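Local coordinates for protein glutamate receptor IIB (Drosophila melanogaster, PDB 4WXJ) that probably forms part of a postsynaptic glutamate-gated ion channel, this piece being the ligand-binding domain that holds the neurotransmitter between its two lobes, at residues R187-K192 / C212-I217; V17-F22 / L204-Q209; Q52-D57 / R237-V242. All coordinates share one frame; numbering follows the deposited sequence.

Contact 1: residues R187-K192 / C212-I217; sequences RVKLSK and CELTQI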
# COMPACT_ATOMS: atom_id res chain seq x y z
N ARG A 187 -2.92 -16.58 0.28
CA ARG A 187 -3.62 -17.31 -0.77
C ARG A 187 -2.64 -17.92 -1.78
O ARG A 187 -2.88 -19.00 -2.30
CB ARG A 187 -4.60 -16.39 -1.49
CG ARG A 187 -5.49 -17.11 -2.49
CD ARG A 187 -6.62 -16.22 -2.98
NE ARG A 187 -7.38 -16.87 -4.04
CZ ARG A 187 -8.42 -16.32 -4.67
NH1 ARG A 187 -8.83 -15.10 -4.34
NH2 ARG A 187 -9.05 -16.99 -5.62
N VAL A 188 -1.54 -17.22 -2.06
CA VAL A 188 -0.53 -17.75 -2.97
C VAL A 188 0.14 -18.97 -2.34
O VAL A 188 0.39 -19.97 -3.02
CB VAL A 188 0.55 -16.69 -3.30
CG1 VAL A 188 1.68 -17.31 -4.13
CG2 VAL A 188 -0.06 -15.53 -4.06
N LYS A 189 0.43 -18.88 -1.05
CA LYS A 189 1.07 -19.98 -0.33
C LYS A 189 0.16 -21.21 -0.28
O LYS A 189 0.59 -22.32 -0.58
CB LYS A 189 1.44 -19.54 1.09
CG LYS A 189 2.60 -18.55 1.13
CD LYS A 189 2.56 -17.64 2.35
CE LYS A 189 2.95 -18.36 3.63
NZ LYS A 189 3.00 -17.42 4.78
N LEU A 190 -1.10 -21.00 0.08
CA LEU A 190 -2.06 -22.09 0.21
C LEU A 190 -2.40 -22.73 -1.14
O LEU A 190 -2.78 -23.90 -1.20
CB LEU A 190 -3.35 -21.59 0.86
CG LEU A 190 -3.25 -21.17 2.33
CD1 LEU A 190 -4.49 -20.40 2.75
CD2 LEU A 190 -3.05 -22.38 3.23
N SER A 191 -2.26 -21.96 -2.22
CA SER A 191 -2.70 -22.40 -3.54
C SER A 191 -1.66 -23.25 -4.27
O SER A 191 -1.97 -23.86 -5.29
CB SER A 191 -3.06 -21.18 -4.39
OG SER A 191 -4.23 -20.55 -3.89
N LYS A 192 -0.44 -23.29 -3.74
CA LYS A 192 0.60 -24.17 -4.26
C LYS A 192 0.96 -23.91 -5.73
O LYS A 192 1.61 -24.73 -6.38
CB LYS A 192 0.18 -25.63 -4.09
CG LYS A 192 0.90 -26.36 -2.96
CD LYS A 192 0.59 -25.75 -1.61
CE LYS A 192 0.99 -26.69 -0.48
NZ LYS A 192 0.93 -26.03 0.85
N CYS A 212 10.19 -18.43 1.75
CA CYS A 212 11.12 -19.01 0.79
C CYS A 212 10.43 -19.79 -0.33
O CYS A 212 11.06 -20.11 -1.34
CB CYS A 212 12.11 -19.92 1.51
SG CYS A 212 13.04 -19.11 2.85
N GLU A 213 9.15 -20.10 -0.16
CA GLU A 213 8.42 -20.85 -1.18
C GLU A 213 7.83 -19.93 -2.25
O GLU A 213 7.16 -20.39 -3.18
CB GLU A 213 7.30 -21.69 -0.54
CG GLU A 213 6.11 -20.90 0.02
CD GLU A 213 6.32 -20.42 1.45
OE1 GLU A 213 7.43 -19.93 1.75
OE2 GLU A 213 5.39 -20.55 2.26
N LEU A 214 8.10 -18.63 -2.13
CA LEU A 214 7.54 -17.63 -3.04
C LEU A 214 8.63 -16.93 -3.84
O LEU A 214 9.78 -16.86 -3.42
CB LEU A 214 6.74 -16.60 -2.25
CG LEU A 214 5.63 -17.15 -1.35
CD1 LEU A 214 4.93 -16.02 -0.62
CD2 LEU A 214 4.63 -17.96 -2.17
N THR A 215 8.25 -16.40 -5.00
CA THR A 215 9.17 -15.67 -5.86
C THR A 215 8.43 -14.64 -6.70
O THR A 215 7.20 -14.66 -6.79
CB THR A 215 9.94 -16.63 -6.80
OG1 THR A 215 10.93 -15.89 -7.53
CG2 THR A 215 9.00 -17.32 -7.77
N GLN A 216 9.19 -13.73 -7.31
CA GLN A 216 8.63 -12.71 -8.18
C GLN A 216 8.68 -13.18 -9.63
O GLN A 216 9.68 -13.73 -10.08
CB GLN A 216 9.39 -11.39 -8.02
CG GLN A 216 8.84 -10.24 -8.86
CD GLN A 216 9.67 -8.97 -8.75
OE1 GLN A 216 9.77 -8.21 -9.71
NE2 GLN A 216 10.28 -8.75 -7.59
N ILE A 217 7.58 -12.97 -10.36
CA ILE A 217 7.54 -13.26 -11.79
C ILE A 217 7.73 -11.99 -12.60
O ILE A 217 6.99 -11.02 -12.43
CB ILE A 217 6.22 -13.94 -12.20
CG1 ILE A 217 6.13 -15.34 -11.59
CG2 ILE A 217 6.10 -14.01 -13.73
CD1 ILE A 217 4.81 -16.06 -11.85
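Lys189 and Leu214 meet at nearly a right angle where the last turns of helix 181-191 pass the start of strand 214-230. The lysine touches both Glu213 and Leu214. Its CB only sets the direction, placing CG beside the backbone N (chi1 -71°). That CG is wedged between an apolar and a polar neighbour: CD1 of Leu214 is 3.9 Å from Lys189 CG, and OE2 of Glu213 is 3.6 Å from the same CG. CD continues over the leucine methyl, with Leu214 CD1 4.1 Å from Lys189 CD. A bend at chi3 (74°) then turns the chain, so that CE comes back to the carboxylate, Lys189 CE lying 3.6 Å from Glu213 OE2. The ammonium itself takes a different partner, a hydrogen bond to Asn211 OD1. With 4.7 Å between Lys189 NZ and Glu213 OE2, the opposite charges are near without pairing, and the attraction is probably diffuse. Deeper in, Val188 points toward the strand and its CG1 meets Leu214 CD2 at 3.6 Å. The same valine also packs on Tyr195 and Phe197 of strand 195-200, while Leu214 rests on Leu121 of strand 108-123. The preceding Cys212 forms a disulfide with Cys268. Aliphatic side chains, with a charged fringe outside, thus set helix 181-191 against the mixed sheet of what is, as in related receptors, the second lobe of the clamshell.

Contact 2: residues V17-F22 / L204-Q209; sequences VGKPYF and LQYYVQ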
# COMPACT_ATOMS: atom_id res chain seq x y z
N VAL A 17 -3.53 -1.26 10.11
CA VAL A 17 -2.62 -2.30 10.57
C VAL A 17 -2.14 -3.13 9.40
O VAL A 17 -2.93 -3.75 8.69
CB VAL A 17 -3.29 -3.20 11.62
CG1 VAL A 17 -2.37 -4.36 12.01
CG2 VAL A 17 -3.67 -2.39 12.85
N GLY A 18 -0.83 -3.14 9.19
CA GLY A 18 -0.23 -3.88 8.10
C GLY A 18 1.27 -3.69 8.10
O GLY A 18 1.76 -2.58 7.93
N LYS A 19 2.00 -4.78 8.29
CA LYS A 19 3.45 -4.73 8.36
C LYS A 19 4.05 -4.50 6.98
O LYS A 19 3.45 -4.89 5.98
CB LYS A 19 4.00 -6.01 8.97
CG LYS A 19 3.61 -6.22 10.42
CD LYS A 19 4.06 -7.58 10.92
CE LYS A 19 3.77 -7.75 12.41
NZ LYS A 19 4.04 -9.14 12.87
N PRO A 20 5.24 -3.89 6.91
CA PRO A 20 6.05 -3.38 8.03
C PRO A 20 5.79 -1.91 8.36
O PRO A 20 6.61 -1.28 9.04
CB PRO A 20 7.48 -3.56 7.51
CG PRO A 20 7.36 -3.34 6.04
CD PRO A 20 5.98 -3.84 5.64
N TYR A 21 4.67 -1.37 7.91
CA TYR A 21 4.41 0.06 8.04
C TYR A 21 3.84 0.43 9.41
O TYR A 21 4.27 1.41 10.02
CB TYR A 21 3.44 0.51 6.94
CG TYR A 21 3.91 0.13 5.56
CD1 TYR A 21 4.83 0.90 4.87
CD2 TYR A 21 3.43 -1.02 4.94
CE1 TYR A 21 5.27 0.54 3.61
CE2 TYR A 21 3.85 -1.39 3.68
CZ TYR A 21 4.78 -0.60 3.02
OH TYR A 21 5.20 -0.96 1.76
N PHE A 22 2.89 -0.37 9.89
CA PHE A 22 2.21 -0.07 11.14
C PHE A 22 1.60 -1.34 11.72
O PHE A 22 0.82 -2.02 11.06
CB PHE A 22 1.12 0.98 10.90
CG PHE A 22 0.48 1.49 12.16
CD1 PHE A 22 -0.66 0.88 12.67
CD2 PHE A 22 1.00 2.58 12.82
CE1 PHE A 22 -1.25 1.36 13.82
CE2 PHE A 22 0.41 3.06 13.97
CZ PHE A 22 -0.72 2.45 14.47
N LEU A 204 5.85 -6.69 -1.98
CA LEU A 204 6.29 -7.96 -2.54
C LEU A 204 7.66 -8.32 -2.00
O LEU A 204 7.90 -9.47 -1.61
CB LEU A 204 6.32 -7.89 -4.07
CG LEU A 204 6.46 -9.24 -4.79
CD1 LEU A 204 5.77 -9.20 -6.14
CD2 LEU A 204 7.92 -9.63 -4.97
N GLN A 205 8.57 -7.35 -1.99
CA GLN A 205 9.91 -7.56 -1.48
C GLN A 205 9.87 -8.00 -0.02
O GLN A 205 10.57 -8.92 0.38
CB GLN A 205 10.75 -6.29 -1.61
CG GLN A 205 12.20 -6.45 -1.13
CD GLN A 205 12.93 -5.12 -1.01
OE1 GLN A 205 12.33 -4.05 -1.11
NE2 GLN A 205 14.24 -5.20 -0.80
N TYR A 206 9.03 -7.32 0.76
CA TYR A 206 8.91 -7.61 2.19
C TYR A 206 8.51 -9.06 2.44
O TYR A 206 9.09 -9.73 3.30
CB TYR A 206 7.89 -6.69 2.84
CG TYR A 206 7.63 -7.03 4.29
CD1 TYR A 206 8.47 -6.57 5.29
CD2 TYR A 206 6.55 -7.82 4.65
CE1 TYR A 206 8.24 -6.89 6.62
CE2 TYR A 206 6.31 -8.14 5.98
CZ TYR A 206 7.16 -7.67 6.95
OH TYR A 206 6.93 -7.99 8.27
N TYR A 207 7.53 -9.55 1.68
CA TYR A 207 6.98 -10.87 1.91
C TYR A 207 7.80 -11.98 1.26
O TYR A 207 7.90 -13.08 1.81
CB TYR A 207 5.53 -10.94 1.41
CG TYR A 207 4.54 -10.33 2.38
CD1 TYR A 207 4.15 -11.02 3.52
CD2 TYR A 207 3.98 -9.08 2.14
CE1 TYR A 207 3.25 -10.47 4.41
CE2 TYR A 207 3.07 -8.53 3.02
CZ TYR A 207 2.71 -9.23 4.16
OH TYR A 207 1.80 -8.69 5.04
N VAL A 208 8.38 -11.71 0.10
CA VAL A 208 9.14 -12.73 -0.62
C VAL A 208 10.42 -13.07 0.14
O VAL A 208 10.91 -14.20 0.08
CB VAL A 208 9.47 -12.29 -2.06
CG1 VAL A 208 10.65 -11.31 -2.09
CG2 VAL A 208 9.77 -13.50 -2.93
N GLN A 209 10.95 -12.09 0.88
CA GLN A 209 12.15 -12.30 1.68
C GLN A 209 11.88 -13.13 2.93
O GLN A 209 12.80 -13.71 3.50
CB GLN A 209 12.75 -10.94 2.07
CG GLN A 209 13.41 -10.20 0.92
CD GLN A 209 13.91 -8.81 1.29
OE1 GLN A 209 14.62 -8.18 0.50
NE2 GLN A 209 13.55 -8.32 2.47
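Pro20 packs against Tyr206, its pyrrolidine lying over one face of the phenol and displaced toward the CD1-CE1 rim. This is the tight part of the contact. Pro20 CD stands 3.8 Å from the centroid of the Tyr206 ring and only 14° off its normal, a CH-pi interaction over the face. CG and CB of the proline follow the rim, Pro20 CG reaching Tyr206 CD1 at 3.5 Å and Pro20 CB reaching Tyr206 CE1 at the same distance. On the helix, CG of Tyr206 stands anti to the backbone N (chi1 175°), which swings the ring out to the loop. An edge of Tyr206 points at the face of Tyr207, with Tyr206 CD2 3.7 Å above the plane of the Tyr207 ring, over its centre. Phe261 of helix 252-261 packs on both Pro20 and Tyr206.

The other side is looser. Lys19 CB touches Tyr206 OH at 3.6 Å, but the extended chain beyond it leads away from the helix, and this lysine is solvent-exposed. Tyr207 approaches only with its hydroxyl, its OH being 4.2 Å from Lys19 O. No hydrogen bond joins the segments, so face packing carries the contact. Nearby, Tyr21 OH hydrogen-bonds to Asn203 OD1, adding a polar link between the same two elements. Loop 17-22 belongs to the first lobe and helix 201-208, which follows Glu200, a residue that binds the glutamate ligand, to the second: an interlobe contact beside the ligand cleft, consistent with a clamshell closed on bound glutamate.

Contact 3: residues Q52-D57 / R237-V242; sequences QECKFD and RSNLSV
The Phe56 ring and the Asn239 amide are the flat groups that meet the opposite segment. Leu240 CD2 comes to the phenylalanine obliquely, 3.9 Å from Phe56 CE2, and the two side chains are set at about a right angle. The ring also meets that of Tyr11, the two planes inclined at about 55°, so Phe56 is buried between the helix and the N-terminal strand. Its CG lies between the backbone N and the carbonyl carbon (chi1 62°), which turns the ring in toward helix 237-250.

The amide of Asn239 presents both its arms to Cys54. Cys54 CB lies 3.4 Å from Asn239 OD1 and 3.7 Å from Asn239 ND2, the methylene approaching the OD1-ND2 side of the amide from obliquely above its plane. The chain of Asn239 gets there because its CG is anti to the backbone N (chi1 176°). The thiol goes past the amide to the backbone behind: Cys54 SG is 3.2 Å from Asn239 O and 4.2 Å from Leu240 CA.

Around these groups the polar atoms look mainly to their own segment or to other partners. Where helix 42-54 ends, Lys55 has a positive phi, and its side chain folds back to the helix, Lys55 NZ donating to Gln52 O at 3.1 Å, in the carbonyl plane and on a lone pair. Glu53 makes a long, weak ion pair with Arg246, one turn beyond the contact, and Ser241 OG is hydrogen-bonded to Val111 N on strand 108-123. The chemistry implies that the end of helix 42-54 and the residues after it meet helix 237-250 through apolar and weakly polar atoms: the Cys54 methylene at the amide, its thiol at the Asn239 carbonyl and the Leu240 methyl at Phe56, with charge contributing only weakly at the margin.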
# COMPACT_ATOMS: atom_id res chain seq x y z
N GLN A 52 9.54 15.50 14.78
CA GLN A 52 10.72 16.17 15.31
C GLN A 52 11.23 17.20 14.31
O GLN A 52 11.76 18.25 14.70
CB GLN A 52 11.82 15.16 15.63
CG GLN A 52 12.83 15.66 16.65
CD GLN A 52 14.25 15.26 16.30
OE1 GLN A 52 14.51 14.17 15.79
NE2 GLN A 52 15.20 16.16 16.57
N GLU A 53 11.07 16.91 13.03
CA GLU A 53 11.54 17.78 11.96
C GLU A 53 10.61 18.98 11.76
O GLU A 53 11.06 20.11 11.59
CB GLU A 53 11.67 17.00 10.65
CG GLU A 53 12.31 17.79 9.51
CD GLU A 53 13.75 18.15 9.78
OE1 GLU A 53 14.43 17.40 10.51
OE2 GLU A 53 14.21 19.19 9.26
N CYS A 54 9.31 18.71 11.79
CA CYS A 54 8.30 19.73 11.51
C CYS A 54 7.71 20.32 12.79
O CYS A 54 6.93 21.27 12.74
CB CYS A 54 7.18 19.14 10.65
SG CYS A 54 7.76 18.40 9.11
N LYS A 55 8.08 19.75 13.93
CA LYS A 55 7.62 20.21 15.24
C LYS A 55 6.10 20.17 15.38
O LYS A 55 5.41 21.18 15.19
CB LYS A 55 8.13 21.63 15.52
CG LYS A 55 9.65 21.76 15.53
CD LYS A 55 10.29 20.78 16.51
CE LYS A 55 11.79 20.93 16.56
NZ LYS A 55 12.43 19.80 17.30
N PHE A 56 5.58 18.99 15.70
CA PHE A 56 4.17 18.82 16.01
C PHE A 56 3.99 17.58 16.89
O PHE A 56 4.81 16.66 16.84
CB PHE A 56 3.33 18.70 14.73
CG PHE A 56 3.67 17.51 13.87
CD1 PHE A 56 3.23 16.24 14.20
CD2 PHE A 56 4.42 17.67 12.71
CE1 PHE A 56 3.55 15.15 13.41
CE2 PHE A 56 4.73 16.58 11.91
CZ PHE A 56 4.30 15.32 12.26
N ASP A 57 2.93 17.57 17.69
CA ASP A 57 2.54 16.37 18.41
C ASP A 57 1.57 15.58 17.55
O ASP A 57 1.02 16.12 16.59
CB ASP A 57 1.91 16.72 19.76
CG ASP A 57 2.94 16.94 20.85
OD1 ASP A 57 3.29 15.97 21.55
OD2 ASP A 57 3.42 18.09 20.99
N ARG A 237 0.46 21.09 4.80
CA ARG A 237 0.88 20.20 3.72
C ARG A 237 2.32 20.48 3.32
O ARG A 237 3.15 19.56 3.28
CB ARG A 237 -0.05 20.37 2.51
CG ARG A 237 0.35 19.54 1.30
CD ARG A 237 -0.61 19.76 0.14
NE ARG A 237 -0.70 21.18 -0.22
CZ ARG A 237 0.08 21.78 -1.12
NH1 ARG A 237 1.00 21.10 -1.79
NH2 ARG A 237 -0.09 23.07 -1.37
N SER A 238 2.62 21.74 3.03
CA SER A 238 3.96 22.15 2.63
C SER A 238 4.97 21.87 3.73
O SER A 238 6.10 21.45 3.47
CB SER A 238 3.98 23.64 2.27
OG SER A 238 3.14 23.90 1.16
N ASN A 239 4.56 22.11 4.97
CA ASN A 239 5.41 21.85 6.12
C ASN A 239 5.81 20.38 6.19
O ASN A 239 6.96 20.05 6.47
CB ASN A 239 4.71 22.29 7.41
CG ASN A 239 5.51 21.96 8.66
OD1 ASN A 239 4.95 21.51 9.66
ND2 ASN A 239 6.82 22.17 8.60
N LEU A 240 4.86 19.50 5.91
CA LEU A 240 5.14 18.06 5.88
C LEU A 240 6.03 17.69 4.69
O LEU A 240 6.93 16.86 4.81
CB LEU A 240 3.84 17.26 5.83
CG LEU A 240 3.06 17.13 7.14
CD1 LEU A 240 1.69 16.51 6.88
CD2 LEU A 240 3.82 16.29 8.15
N SER A 241 5.77 18.31 3.54
CA SER A 241 6.50 18.00 2.32
C SER A 241 7.97 18.40 2.41
O SER A 241 8.85 17.65 2.00
CB SER A 241 5.85 18.68 1.12
OG SER A 241 4.59 18.10 0.82
N VAL A 242 8.23 19.59 2.95
CA VAL A 242 9.60 20.07 3.11
C VAL A 242 10.35 19.15 4.07
O VAL A 242 11.54 18.89 3.89
CB VAL A 242 9.64 21.52 3.63
CG1 VAL A 242 11.06 21.94 4.00
CG2 VAL A 242 9.07 22.47 2.59

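Overall arrangement
All three contacts are partly buried, and none has a clear hydrogen bond between its segments. Contact 1 lies within the second lobe and contact 3 within the first, their centres about 40 Å apart on opposite sides of the chain's centre. Contact 2, nearest that centre, joins the lobes. Contacts 1 and 2 touch: Leu214 O is 3.4 Å from Val208 CG2, helix 201-208 and strand 214-230 being consecutive elements joined by a short turn. Contact 3 stands alone, its nearest atoms about 13 Å from contact 2. Chemistry follows place: aliphatic packing with a charged rim in contact 1, aromatic face packing at the interlobe boundary, and in contact 3 a cysteine set against an asparagine's amide and carbonyl, beside an aromatic-aliphatic pair.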